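Local coordinates for hypothetical protein, IPT/TIG domain protein (Bacteroides ovatus, PDB 4HW6) that is of unknown function but, with an IPT/TIG domain joined to a six-bladed beta-propeller, probably binds carbohydrate as an auxiliary nutrient-binding protein, at residues A[113-118]-A[424-429]; A[130-135]-A[172-177]; A[137-142]-A[160-165]; A[152-157]-A[166-171]. All blocks are in the same frame, centred on the assembly; numbering follows the deposited sequence.

Interaction 1. Residues A[113-118]-A[424-429]; sequences TFLGKL and HRVRKI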
loop_
_atom_site.group_PDB
_atom_site.type_symbol
_atom_site.label_atom_id
_atom_site.label_comp_id
_atom_site.label_asym_id
_atom_site.label_seq_id
_atom_site.Cartn_x
_atom_site.Cartn_y
_atom_site.Cartn_z
ATOM N N THR A 113 8.912 -6.363 7.326
ATOM C CA THR A 113 9.254 -5.065 7.910
ATOM C C THR A 113 10.148 -4.289 6.949
ATOM O O THR A 113 11.202 -4.773 6.567
ATOM C CB THR A 113 9.917 -5.239 9.291
ATOM O OG1 THR A 113 8.991 -5.939 10.146
ATOM C CG2 THR A 113 10.283 -3.875 9.896
ATOM N N PHE A 114 9.692 -3.097 6.557
ATOM C CA PHE A 114 10.358 -2.255 5.577
ATOM C C PHE A 114 11.284 -1.215 6.228
ATOM O O PHE A 114 12.464 -1.120 5.871
ATOM C CB PHE A 114 9.292 -1.587 4.700
ATOM C CG PHE A 114 9.832 -0.609 3.685
ATOM C CD1 PHE A 114 10.916 -0.930 2.891
ATOM C CD2 PHE A 114 9.221 0.622 3.516
ATOM C CE1 PHE A 114 11.414 -0.012 1.966
ATOM C CE2 PHE A 114 9.702 1.528 2.590
ATOM C CZ PHE A 114 10.797 1.212 1.827
ATOM N N LEU A 115 10.764 -0.461 7.193
ATOM C CA LEU A 115 11.569 0.559 7.867
ATOM C C LEU A 115 11.305 0.594 9.360
ATOM O O LEU A 115 10.165 0.378 9.815
ATOM C CB LEU A 115 11.273 1.945 7.300
ATOM C CG LEU A 115 11.599 2.211 5.835
ATOM C CD1 LEU A 115 10.842 3.438 5.351
ATOM C CD2 LEU A 115 13.108 2.372 5.635
ATOM N N GLY A 116 12.369 0.911 10.100
ATOM C CA GLY A 116 12.310 1.088 11.545
ATOM C C GLY A 116 12.960 -0.055 12.277
ATOM O O GLY A 116 12.703 -1.230 11.952
ATOM N N LYS A 117 13.786 0.282 13.279
ATOM C CA LYS A 117 14.475 -0.719 14.096
ATOM C C LYS A 117 14.426 -0.259 15.545
ATOM O O LYS A 117 14.550 0.926 15.826
ATOM C CB LYS A 117 15.925 -0.878 13.645
ATOM C CG LYS A 117 16.046 -1.389 12.209
ATOM C CD LYS A 117 17.502 -1.389 11.775
ATOM C CE LYS A 117 17.703 -2.038 10.414
ATOM N NZ LYS A 117 19.155 -2.068 10.083
ATOM N N LEU A 118 14.195 -1.202 16.446
ATOM C CA LEU A 118 14.121 -0.916 17.870
ATOM C C LEU A 118 15.197 -1.721 18.604
ATOM O O LEU A 118 15.842 -2.609 18.032
ATOM C CB LEU A 118 12.752 -1.318 18.410
ATOM C CG LEU A 118 11.506 -0.538 17.981
ATOM C CD1 LEU A 118 11.248 -0.635 16.486
ATOM C CD2 LEU A 118 10.319 -1.036 18.799
ATOM N N HIS A 424 6.085 0.827 15.780
ATOM C CA HIS A 424 6.997 1.907 15.419
ATOM C C HIS A 424 7.740 1.632 14.133
ATOM O O HIS A 424 8.847 2.123 13.924
ATOM C CB HIS A 424 7.894 2.202 16.608
ATOM C CG HIS A 424 7.100 2.550 17.834
ATOM N ND1 HIS A 424 6.443 3.758 17.966
ATOM C CD2 HIS A 424 6.790 1.825 18.936
ATOM C CE1 HIS A 424 5.762 3.761 19.105
ATOM N NE2 HIS A 424 5.955 2.599 19.710
ATOM N N ARG A 425 7.064 0.904 13.243
ATOM C CA ARG A 425 7.651 0.466 11.997
ATOM C C ARG A 425 6.695 0.663 10.840
ATOM O O ARG A 425 5.465 0.590 11.019
ATOM C CB ARG A 425 7.992 -1.024 12.086
ATOM C CG ARG A 425 9.148 -1.385 13.012
ATOM C CD ARG A 425 9.005 -2.853 13.335
ATOM N NE ARG A 425 10.058 -3.431 14.145
ATOM C CZ ARG A 425 9.954 -3.767 15.435
ATOM N NH1 ARG A 425 8.868 -3.491 16.181
ATOM N NH2 ARG A 425 11.007 -4.371 16.000
ATOM N N VAL A 426 7.275 0.844 9.653
ATOM C CA VAL A 426 6.551 0.668 8.397
ATOM C C VAL A 426 6.665 -0.795 7.976
ATOM O O VAL A 426 7.765 -1.321 7.756
ATOM C CB VAL A 426 7.094 1.567 7.267
ATOM C CG1 VAL A 426 6.279 1.361 6.000
ATOM C CG2 VAL A 426 7.076 3.032 7.679
ATOM N N ARG A 427 5.521 -1.444 7.860
ATOM C CA ARG A 427 5.431 -2.824 7.419
ATOM C C ARG A 427 5.112 -2.812 5.915
ATOM O O ARG A 427 4.603 -1.821 5.377
ATOM C CB ARG A 427 4.339 -3.569 8.178
ATOM C CG ARG A 427 4.391 -3.471 9.699
ATOM C CD ARG A 427 5.531 -4.252 10.313
ATOM N NE ARG A 427 5.341 -5.702 10.302
ATOM C CZ ARG A 427 4.474 -6.390 11.049
ATOM N NH1 ARG A 427 3.712 -5.816 11.943
ATOM N NH2 ARG A 427 4.414 -7.697 10.931
ATOM N N LYS A 428 5.468 -3.894 5.244
ATOM C CA LYS A 428 5.176 -4.061 3.820
ATOM C C LYS A 428 4.324 -5.305 3.601
ATOM O O LYS A 428 4.532 -6.330 4.248
ATOM C CB LYS A 428 6.478 -4.148 3.051
ATOM C CG LYS A 428 6.372 -4.359 1.546
ATOM C CD LYS A 428 7.795 -4.272 0.981
ATOM C CE LYS A 428 7.937 -4.840 -0.401
ATOM N NZ LYS A 428 9.380 -4.749 -0.817
ATOM N N ILE A 429 3.338 -5.198 2.710
ATOM C CA ILE A 429 2.587 -6.380 2.259
ATOM C C ILE A 429 2.864 -6.544 0.770
ATOM O O ILE A 429 2.575 -5.648 -0.020
ATOM C CB ILE A 429 1.062 -6.273 2.514
ATOM C CG1 ILE A 429 0.757 -6.014 3.999
ATOM C CG2 ILE A 429 0.374 -7.557 2.029
ATOM C CD1 ILE A 429 -0.724 -5.832 4.310
HETATM O O HOH W 1 12.681 -3.783 12.932
HETATM O O HOH W 2 14.320 -3.863 15.282
#
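A classic beta bulge interrupts the antiparallel pairing of 113-118 with 424-429: Phe114 and Leu115 both face Val426, whose carbonyl oxygen accepts from two successive amides. Phe114 N lies 2.9 Å from Val426 O, and Leu115 N approaches the same Val426 O on a lone pair at 3.2 Å. Val426 N returns a bond to Leu115 O. At the bulge the edge of the Phe114 ring meets Val426 CG1, while Tyr417 stacks with the ring. Beyond it comes Gly116, at phi 107°, where a side chain would collide with His424 O. Arg425 reaches along this end with its chain extended from CG to NE. Leu118 CD1 sits over the centre of the guanidinium face, 3.5 Å from Arg425 CZ, and Thr113 CG2 packs against Arg425 CD. At the guanidinium edge, water 1 accepts from Arg425 NE and donates to Gly116 O, and Arg425 NH2 also binds Asn122. An alanine in place of Arg425 would probably loosen Leu118 and disrupt the water bridge to Gly116. A long arginine suits the place because its aliphatic stem and flat face cover apolar groups while its N-H edges serve polar ones, and where direct backbone bonds end, water links it to Gly116 O.

Interaction 2. Residues A[130-135]-A[172-177]; sequences GPFDDC and QYVDIK
Phe132, Val174 and Gln172 give up the most surface where 130-135 meets 172-177. The Phe132 ring, its CG anti to the carbonyl carbon (chi1 -83°), slides beneath the backbone of Gln172, whose CA stands over the ring centre, 3.6 Å from the Phe132 centroid and 13° off the normal, a CH-pi contact. The Gln172 chain bends at chi2 and brings OE1 within 3.3 Å of Phe132 CD2, while its NE2 bonds to Phe169 O. Val174 CG2 fills the angle between Phe132 CD1, at 3.8 Å, and Cys135 SG, at 3.9 Å. The backbone fixes this placement: Val174 N meets Gly130 O at 2.7 Å, almost straight, Gly130 N returns a longer bond to Val174 O, and Phe132 N donates to Gln172 O from above the carbonyl plane. Gly130 suits its place because a CB would strike Asp134 O, and its bare peptide lies under one face of the Tyr173 ring. Replacing Phe132 by an alanine would probably uncover Gln172 CA and leave Val174 CG2 less tightly packed. Pro131, whose O accepts from Asp134 N, opens a type I turn. The whole is a short antiparallel edge pairing, with 130-131 as an outermost strand of a propeller sheet.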
loop_
_atom_site.group_PDB
_atom_site.type_symbol
_atom_site.label_atom_id
_atom_site.label_comp_id
_atom_site.label_asym_id
_atom_site.label_seq_id
_atom_site.Cartn_x
_atom_site.Cartn_y
_atom_site.Cartn_z
ATOM N N GLY A 130 17.796 9.491 8.774
ATOM C CA GLY A 130 18.895 8.681 8.321
ATOM C C GLY A 130 18.554 7.784 7.137
ATOM O O GLY A 130 17.414 7.761 6.670
ATOM N N PRO A 131 19.552 7.022 6.680
ATOM C CA PRO A 131 19.393 6.003 5.645
ATOM C C PRO A 131 18.338 4.988 6.015
ATOM O O PRO A 131 18.086 4.768 7.203
ATOM C CB PRO A 131 20.769 5.315 5.597
ATOM C CG PRO A 131 21.724 6.291 6.186
ATOM C CD PRO A 131 20.936 7.095 7.180
ATOM N N PHE A 132 17.759 4.339 5.005
ATOM C CA PHE A 132 16.783 3.271 5.216
ATOM C C PHE A 132 17.249 2.261 6.279
ATOM O O PHE A 132 16.458 1.831 7.114
ATOM C CB PHE A 132 16.520 2.504 3.900
ATOM C CG PHE A 132 15.506 3.147 2.977
ATOM C CD1 PHE A 132 15.085 4.468 3.129
ATOM C CD2 PHE A 132 14.977 2.407 1.928
ATOM C CE1 PHE A 132 14.153 5.019 2.264
ATOM C CE2 PHE A 132 14.050 2.960 1.076
ATOM C CZ PHE A 132 13.641 4.265 1.239
ATOM N N ASP A 133 18.517 1.880 6.209
ATOM C CA ASP A 133 19.101 0.899 7.133
ATOM C C ASP A 133 19.438 1.417 8.544
ATOM O O ASP A 133 19.790 0.620 9.412
ATOM C CB ASP A 133 20.359 0.294 6.513
ATOM C CG ASP A 133 20.815 -0.970 7.235
ATOM O OD1 ASP A 133 19.965 -1.863 7.451
ATOM O OD2 ASP A 133 22.007 -1.045 7.597
ATOM N N ASP A 134 19.322 2.722 8.779
ATOM C CA ASP A 134 19.838 3.342 10.012
ATOM C C ASP A 134 19.112 4.677 10.273
ATOM O O ASP A 134 19.696 5.771 10.213
ATOM C CB ASP A 134 21.349 3.541 9.875
ATOM C CG ASP A 134 22.072 3.615 11.219
ATOM O OD1 ASP A 134 21.425 3.720 12.274
ATOM O OD2 ASP A 134 23.316 3.589 11.209
ATOM N N CYS A 135 17.824 4.578 10.532
ATOM C CA CYS A 135 16.983 5.764 10.691
ATOM C C CYS A 135 16.100 5.584 11.924
ATOM O O CYS A 135 14.957 6.042 11.941
ATOM C CB CYS A 135 16.112 5.980 9.451
ATOM S SG CYS A 135 15.009 4.593 9.044
ATOM N N GLN A 172 17.284 6.547 -0.748
ATOM C CA GLN A 172 17.144 5.550 0.307
ATOM C C GLN A 172 17.383 6.211 1.674
ATOM O O GLN A 172 18.232 5.789 2.452
ATOM C CB GLN A 172 18.099 4.386 0.052
ATOM C CG GLN A 172 17.888 3.719 -1.300
ATOM C CD GLN A 172 16.788 2.680 -1.260
ATOM O OE1 GLN A 172 16.935 1.649 -0.606
ATOM N NE2 GLN A 172 15.686 2.931 -1.974
ATOM N N TYR A 173 16.603 7.257 1.941
ATOM C CA TYR A 173 16.769 8.085 3.137
ATOM C C TYR A 173 15.408 8.413 3.718
ATOM O O TYR A 173 14.456 8.614 2.968
ATOM C CB TYR A 173 17.491 9.372 2.757
ATOM C CG TYR A 173 18.047 10.136 3.936
ATOM C CD1 TYR A 173 19.299 9.824 4.446
ATOM C CD2 TYR A 173 17.329 11.184 4.534
ATOM C CE1 TYR A 173 19.840 10.532 5.517
ATOM C CE2 TYR A 173 17.873 11.893 5.606
ATOM C CZ TYR A 173 19.115 11.553 6.090
ATOM O OH TYR A 173 19.649 12.229 7.163
ATOM N N VAL A 174 15.309 8.438 5.048
ATOM C CA VAL A 174 14.068 8.819 5.728
ATOM C C VAL A 174 14.321 10.089 6.525
ATOM O O VAL A 174 14.903 10.042 7.597
ATOM C CB VAL A 174 13.497 7.738 6.671
ATOM C CG1 VAL A 174 12.105 8.162 7.161
ATOM C CG2 VAL A 174 13.419 6.370 5.972
ATOM N N ASP A 175 13.866 11.219 5.986
ATOM C CA ASP A 175 14.109 12.511 6.596
ATOM C C ASP A 175 13.002 12.860 7.580
ATOM O O ASP A 175 11.950 12.230 7.630
ATOM C CB ASP A 175 14.182 13.593 5.514
ATOM C CG ASP A 175 15.091 14.758 5.888
ATOM O OD1 ASP A 175 15.648 14.811 7.011
ATOM O OD2 ASP A 175 15.252 15.639 5.021
ATOM N N ILE A 176 13.285 13.862 8.388
ATOM C CA ILE A 176 12.295 14.538 9.234
ATOM C C ILE A 176 12.047 15.910 8.631
ATOM O O ILE A 176 12.991 16.694 8.409
ATOM C CB ILE A 176 12.816 14.738 10.668
ATOM C CG1 ILE A 176 13.033 13.372 11.338
ATOM C CG2 ILE A 176 11.822 15.609 11.482
ATOM C CD1 ILE A 176 13.729 13.430 12.683
ATOM N N LYS A 177 10.781 16.197 8.361
ATOM C CA LYS A 177 10.373 17.477 7.796
ATOM C C LYS A 177 9.998 18.456 8.917
ATOM O O LYS A 177 9.119 18.182 9.715
ATOM C CB LYS A 177 9.195 17.284 6.829
ATOM C CG LYS A 177 8.695 18.603 6.230
ATOM C CD LYS A 177 7.497 18.463 5.309
ATOM C CE LYS A 177 7.195 19.792 4.617
ATOM N NZ LYS A 177 8.367 20.316 3.821
#

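Interaction 3. Residues A[137-142]-A[160-165]; sequences AFDNIW and QRDAFR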
loop_
_atom_site.group_PDB
_atom_site.type_symbol
_atom_site.label_atom_id
_atom_site.label_comp_id
_atom_site.label_asym_id
_atom_site.label_seq_id
_atom_site.Cartn_x
_atom_site.Cartn_y
_atom_site.Cartn_z
ATOM N N ALA A 137 13.533 4.414 14.708
ATOM C CA ALA A 137 12.165 4.000 14.495
ATOM C C ALA A 137 11.227 5.202 14.653
ATOM O O ALA A 137 11.669 6.339 14.909
ATOM C CB ALA A 137 11.777 2.828 15.427
ATOM N N PHE A 138 9.938 4.954 14.483
ATOM C CA PHE A 138 8.972 6.025 14.242
ATOM C C PHE A 138 7.941 6.181 15.355
ATOM O O PHE A 138 7.265 5.217 15.721
ATOM C CB PHE A 138 8.304 5.765 12.896
ATOM C CG PHE A 138 9.305 5.516 11.808
ATOM C CD1 PHE A 138 10.271 6.475 11.534
ATOM C CD2 PHE A 138 9.341 4.315 11.128
ATOM C CE1 PHE A 138 11.228 6.251 10.564
ATOM C CE2 PHE A 138 10.287 4.092 10.153
ATOM C CZ PHE A 138 11.250 5.055 9.883
ATOM N N ASP A 139 7.793 7.407 15.850
ATOM C CA ASP A 139 6.862 7.689 16.956
ATOM C C ASP A 139 5.404 7.534 16.582
ATOM O O ASP A 139 4.626 7.029 17.377
ATOM C CB ASP A 139 7.079 9.091 17.536
ATOM C CG ASP A 139 8.305 9.189 18.421
ATOM O OD1 ASP A 139 8.766 8.167 19.011
ATOM O OD2 ASP A 139 8.804 10.325 18.544
ATOM N N ASN A 140 5.010 7.980 15.393
ATOM C CA ASN A 140 3.591 8.010 15.042
ATOM C C ASN A 140 3.397 8.091 13.547
ATOM O O ASN A 140 3.557 9.168 12.944
ATOM C CB ASN A 140 2.926 9.207 15.725
ATOM C CG ASN A 140 1.411 9.194 15.619
ATOM O OD1 ASN A 140 0.827 8.294 15.031
ATOM N ND2 ASN A 140 0.774 10.194 16.223
ATOM N N ILE A 141 3.027 6.970 12.945
ATOM C CA ILE A 141 2.845 6.916 11.499
ATOM C C ILE A 141 1.333 7.083 11.211
ATOM O O ILE A 141 0.604 6.116 11.012
ATOM C CB ILE A 141 3.411 5.604 10.906
ATOM C CG1 ILE A 141 4.815 5.285 11.446
ATOM C CG2 ILE A 141 3.481 5.721 9.383
ATOM C CD1 ILE A 141 5.218 3.824 11.237
ATOM N N TRP A 142 0.871 8.325 11.201
ATOM C CA TRP A 142 -0.538 8.610 11.391
ATOM C C TRP A 142 -1.334 8.567 10.081
ATOM O O TRP A 142 -2.374 7.917 10.003
ATOM C CB TRP A 142 -0.691 9.965 12.115
ATOM C CG TRP A 142 -2.110 10.386 12.308
ATOM C CD1 TRP A 142 -2.716 11.455 11.729
ATOM C CD2 TRP A 142 -3.093 9.747 13.116
ATOM N NE1 TRP A 142 -4.030 11.517 12.115
ATOM C CE2 TRP A 142 -4.295 10.477 12.963
ATOM C CE3 TRP A 142 -3.081 8.638 13.961
ATOM C CZ2 TRP A 142 -5.463 10.134 13.630
ATOM C CZ3 TRP A 142 -4.252 8.295 14.623
ATOM C CH2 TRP A 142 -5.428 9.030 14.437
ATOM N N GLN A 160 0.904 13.590 13.792
ATOM C CA GLN A 160 0.178 14.348 14.819
ATOM C C GLN A 160 1.144 15.276 15.558
ATOM O O GLN A 160 1.716 16.184 14.934
ATOM C CB GLN A 160 -0.607 13.423 15.745
ATOM C CG GLN A 160 -1.739 12.707 15.022
ATOM C CD GLN A 160 -2.516 11.770 15.928
ATOM O OE1 GLN A 160 -1.949 10.892 16.601
ATOM N NE2 GLN A 160 -3.826 11.939 15.936
ATOM N N ARG A 161 1.391 15.042 16.851
ATOM C CA ARG A 161 2.331 15.862 17.591
ATOM C C ARG A 161 3.780 15.439 17.393
ATOM O O ARG A 161 4.680 16.140 17.815
ATOM C CB ARG A 161 2.045 15.815 19.084
ATOM C CG ARG A 161 0.644 16.237 19.445
ATOM C CD ARG A 161 0.471 16.177 20.946
ATOM N NE ARG A 161 -0.930 16.343 21.292
ATOM C CZ ARG A 161 -1.367 16.812 22.466
ATOM N NH1 ARG A 161 -0.533 17.170 23.435
ATOM N NH2 ARG A 161 -2.677 16.906 22.672
ATOM N N ASP A 162 3.980 14.256 16.811
ATOM C CA ASP A 162 5.320 13.718 16.571
ATOM C C ASP A 162 5.827 14.110 15.175
ATOM O O ASP A 162 5.226 14.964 14.501
ATOM C CB ASP A 162 5.319 12.200 16.807
ATOM C CG ASP A 162 4.745 11.824 18.205
ATOM O OD1 ASP A 162 5.200 12.385 19.196
ATOM O OD2 ASP A 162 3.831 10.974 18.280
ATOM N N ALA A 163 6.968 13.558 14.772
ATOM C CA ALA A 163 7.615 14.010 13.546
ATOM C C ALA A 163 6.839 13.641 12.293
ATOM O O ALA A 163 6.258 12.554 12.181
ATOM C CB ALA A 163 9.036 13.465 13.431
ATOM N N PHE A 164 6.906 14.576 11.356
ATOM C CA PHE A 164 6.503 14.427 9.966
ATOM C C PHE A 164 7.693 13.808 9.221
ATOM O O PHE A 164 8.819 14.309 9.320
ATOM C CB PHE A 164 6.236 15.828 9.447
ATOM C CG PHE A 164 5.495 15.888 8.147
ATOM C CD1 PHE A 164 6.053 15.410 6.979
ATOM C CD2 PHE A 164 4.258 16.484 8.097
ATOM C CE1 PHE A 164 5.362 15.508 5.783
ATOM C CE2 PHE A 164 3.563 16.584 6.904
ATOM C CZ PHE A 164 4.120 16.095 5.751
ATOM N N ARG A 165 7.469 12.714 8.519
ATOM C CA ARG A 165 8.594 12.011 7.878
ATOM C C ARG A 165 8.468 11.962 6.361
ATOM O O ARG A 165 7.360 12.051 5.804
ATOM C CB ARG A 165 8.730 10.578 8.420
ATOM C CG ARG A 165 8.824 10.468 9.944
ATOM C CD ARG A 165 10.014 11.197 10.524
ATOM N NE ARG A 165 11.301 10.687 10.043
ATOM C CZ ARG A 165 12.173 9.971 10.769
ATOM N NH1 ARG A 165 11.916 9.626 12.030
ATOM N NH2 ARG A 165 13.308 9.567 10.213
HETATM O O HOH W 3 13.521 7.737 13.454
HETATM O O HOH W 4 8.888 11.821 16.207
HETATM O O HOH W 5 6.640 9.541 12.952
#
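The indole of Trp142 carries the Gln160 amide flat on one face, the two planes 10° apart; Gln160 NE2 lies over the centre of the ring system, 3.3 Å from Trp142 CE2, and Gln160 CG sits above the five-membered ring in a CH-pi contact. Arg165 meets Phe138 the other way: Arg165 NH1 comes to the ring edge, 3.6 Å from Phe138 CD1, and because the planes stand 81° apart this edge faces one side of the guanidinium. At the edge of that guanidinium, water 3 bridges Arg165 NH1 and Ala137 O. The bent Arg165 chain sends NE to Asp175 O and NH2 to Leu128 O and Val174 O. Between these flat pairs Asn140, with CG anti to the backbone N (chi1 -170°), donates from ND2 to Gln160 OE1 at 2.8 Å, on a lone pair. Glutamine thus suits its place, stacking and accepting with one amide. Asp139 and Asp162 touch through their CB atoms, 3.6 Å apart, while Asp139 OD1 bonds to Trp125 and water 4 joins Asp139 OD2 to Ala163 N. With no strand pairing, this is a loop laid across the turn of hairpin 154-158/164-168 in a propeller sheet, held by side chains and waters.

Interaction 4. Residues A[152-157]-A[166-171]; sequences YDDLYW and HVDFVN
Strands 154-158 and 164-168 form a beta hairpin, and this contact is the half away from its turn. Leu155 and Val167 are a hydrogen-bonded pair: Val167 N reaches Leu155 O at 2.7 Å, nearly along the C=O axis, and Leu155 N bonds to Val167 O. Phe169 N extends the pairing to Asp153 O. On the face with Asp154 and Tyr156, His166 stretches out with CG anti to the backbone N (chi1 169°). Its NE2 donates a hydrogen bond to Asp154 OD1 at 2.7 Å, in the ring plane and on the anti lone pair; the carboxylates of Asp154 and nearby Asp168 would probably favour a charged imidazole. The Tyr156 ring lies over one face of this histidine in an offset stack, planes 15° apart. On the sheet face of Leu155, Val167 CG2 presses on Trp157 CZ3 at 3.4 Å, and Leu155 CB meets the edge of Phe169. Asp168 OD1 accepts from Asn171 N, an Asx motif. The hairpin lies within a propeller sheet, between strands 173-177 and 143-146.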
loop_
_atom_site.group_PDB
_atom_site.type_symbol
_atom_site.label_atom_id
_atom_site.label_comp_id
_atom_site.label_asym_id
_atom_site.label_seq_id
_atom_site.Cartn_x
_atom_site.Cartn_y
_atom_site.Cartn_z
ATOM N N TYR A 152 6.109 7.440 -7.325
ATOM C CA TYR A 152 6.269 6.538 -6.183
ATOM C C TYR A 152 7.647 6.587 -5.555
ATOM O O TYR A 152 8.060 5.621 -4.914
ATOM C CB TYR A 152 5.829 5.094 -6.531
ATOM C CG TYR A 152 4.379 5.086 -6.909
ATOM C CD1 TYR A 152 3.393 5.033 -5.939
ATOM C CD2 TYR A 152 3.996 5.230 -8.230
ATOM C CE1 TYR A 152 2.052 5.093 -6.274
ATOM C CE2 TYR A 152 2.657 5.302 -8.579
ATOM C CZ TYR A 152 1.700 5.227 -7.595
ATOM O OH TYR A 152 0.378 5.267 -7.911
ATOM N N ASP A 153 8.337 7.716 -5.705
ATOM C CA ASP A 153 9.665 7.881 -5.103
ATOM C C ASP A 153 9.686 8.721 -3.818
ATOM O O ASP A 153 10.701 8.754 -3.135
ATOM C CB ASP A 153 10.662 8.436 -6.103
ATOM C CG ASP A 153 11.101 7.400 -7.143
ATOM O OD1 ASP A 153 10.977 6.173 -6.909
ATOM O OD2 ASP A 153 11.570 7.826 -8.203
ATOM N N ASP A 154 8.583 9.385 -3.501
ATOM C CA ASP A 154 8.496 10.171 -2.280
ATOM C C ASP A 154 7.195 9.910 -1.557
ATOM O O ASP A 154 6.100 10.239 -2.047
ATOM C CB ASP A 154 8.684 11.657 -2.568
ATOM C CG ASP A 154 10.016 11.951 -3.208
ATOM O OD1 ASP A 154 11.060 11.982 -2.509
ATOM O OD2 ASP A 154 10.028 12.085 -4.446
ATOM N N LEU A 155 7.330 9.279 -0.399
ATOM C CA LEU A 155 6.228 8.951 0.506
ATOM C C LEU A 155 6.364 9.767 1.774
ATOM O O LEU A 155 7.428 9.810 2.393
ATOM C CB LEU A 155 6.284 7.488 0.892
ATOM C CG LEU A 155 5.278 6.979 1.900
ATOM C CD1 LEU A 155 3.877 7.005 1.291
ATOM C CD2 LEU A 155 5.663 5.554 2.302
ATOM N N TYR A 156 5.287 10.431 2.160
ATOM C CA TYR A 156 5.294 11.296 3.329
ATOM C C TYR A 156 4.307 10.782 4.351
ATOM O O TYR A 156 3.293 10.162 4.003
ATOM C CB TYR A 156 4.885 12.721 2.946
ATOM C CG TYR A 156 5.826 13.396 1.993
ATOM C CD1 TYR A 156 6.912 14.128 2.458
ATOM C CD2 TYR A 156 5.634 13.315 0.622
ATOM C CE1 TYR A 156 7.783 14.759 1.597
ATOM C CE2 TYR A 156 6.515 13.934 -0.257
ATOM C CZ TYR A 156 7.575 14.666 0.240
ATOM O OH TYR A 156 8.461 15.285 -0.603
ATOM N N TRP A 157 4.554 11.088 5.618
ATOM C CA TRP A 157 3.523 10.898 6.617
ATOM C C TRP A 157 3.529 11.942 7.684
ATOM O O TRP A 157 4.587 12.437 8.045
ATOM C CB TRP A 157 3.504 9.491 7.228
ATOM C CG TRP A 157 4.607 9.098 8.161
ATOM C CD1 TRP A 157 4.751 9.445 9.472
ATOM C CD2 TRP A 157 5.667 8.193 7.871
ATOM N NE1 TRP A 157 5.851 8.817 10.015
ATOM C CE2 TRP A 157 6.434 8.045 9.056
ATOM C CE3 TRP A 157 6.053 7.505 6.735
ATOM C CZ2 TRP A 157 7.544 7.234 9.121
ATOM C CZ3 TRP A 157 7.191 6.681 6.812
ATOM C CH2 TRP A 157 7.912 6.570 7.996
ATOM N N HIS A 166 9.617 11.811 5.722
ATOM C CA HIS A 166 9.717 11.748 4.249
ATOM C C HIS A 166 10.609 10.575 3.864
ATOM O O HIS A 166 11.811 10.596 4.131
ATOM C CB HIS A 166 10.297 13.041 3.734
ATOM C CG HIS A 166 10.687 13.012 2.289
ATOM N ND1 HIS A 166 11.697 13.803 1.788
ATOM C CD2 HIS A 166 10.214 12.296 1.242
ATOM C CE1 HIS A 166 11.829 13.577 0.489
ATOM N NE2 HIS A 166 10.946 12.661 0.130
ATOM N N VAL A 167 10.004 9.585 3.229
ATOM C CA VAL A 167 10.712 8.445 2.710
ATOM C C VAL A 167 11.100 8.770 1.264
ATOM O O VAL A 167 10.232 8.928 0.404
ATOM C CB VAL A 167 9.865 7.162 2.766
ATOM C CG1 VAL A 167 10.635 6.002 2.183
ATOM C CG2 VAL A 167 9.419 6.839 4.203
ATOM N N ASP A 168 12.402 8.865 1.025
ATOM C CA ASP A 168 12.999 9.210 -0.273
ATOM C C ASP A 168 13.603 7.945 -0.868
ATOM O O ASP A 168 14.683 7.507 -0.467
ATOM C CB ASP A 168 14.061 10.282 -0.034
ATOM C CG ASP A 168 14.818 10.703 -1.285
ATOM O OD1 ASP A 168 14.748 10.048 -2.347
ATOM O OD2 ASP A 168 15.547 11.699 -1.169
ATOM N N PHE A 169 12.924 7.355 -1.844
ATOM C CA PHE A 169 13.366 6.069 -2.396
ATOM C C PHE A 169 14.626 6.182 -3.253
ATOM O O PHE A 169 15.430 5.248 -3.308
ATOM C CB PHE A 169 12.231 5.407 -3.190
ATOM C CG PHE A 169 11.141 4.819 -2.337
ATOM C CD1 PHE A 169 10.115 5.613 -1.844
ATOM C CD2 PHE A 169 11.128 3.468 -2.024
ATOM C CE1 PHE A 169 9.098 5.090 -1.062
ATOM C CE2 PHE A 169 10.099 2.935 -1.259
ATOM C CZ PHE A 169 9.084 3.740 -0.762
ATOM N N VAL A 170 14.801 7.319 -3.935
ATOM C CA VAL A 170 15.947 7.501 -4.830
ATOM C C VAL A 170 17.226 7.515 -3.988
ATOM O O VAL A 170 18.206 6.858 -4.325
ATOM C CB VAL A 170 15.825 8.801 -5.660
ATOM C CG1 VAL A 170 17.142 9.173 -6.352
ATOM C CG2 VAL A 170 14.699 8.660 -6.681
ATOM N N ASN A 171 17.197 8.253 -2.881
ATOM C CA ASN A 171 18.358 8.351 -1.994
ATOM C C ASN A 171 18.343 7.350 -0.831
ATOM O O ASN A 171 19.288 7.311 -0.040
ATOM C CB ASN A 171 18.477 9.774 -1.482
ATOM C CG ASN A 171 18.709 10.745 -2.604
ATOM O OD1 ASN A 171 19.640 10.565 -3.364
ATOM N ND2 ASN A 171 17.819 11.729 -2.764
HETATM O O HOH W 6 12.990 10.113 -4.030
#

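In the fold
After the N-terminal strands of the IPT/TIG region, strand 109-115 opens the propeller part, and interaction 1 joins it to the last strand, 425-431, closing a loop of some 300 residues, consistent with the closure of a beta-propeller. The other three contacts nest inside that loop. Interaction 2 pairs edge strand 130-131 with 173-177 and encloses both interaction 3, the loop at 137-142 against 160-165, and interaction 4, the hairpin pairing of 152-157 with 166-171. Interactions 3 and 4 cross, their segments alternating along the chain while sharing strand 164-168. The closing sheet packs on its neighbour through Leu115 against Phe132, Phe114 against Phe169 and Val426 against Trp157, while Lys117 forms a salt bridge with Asp133.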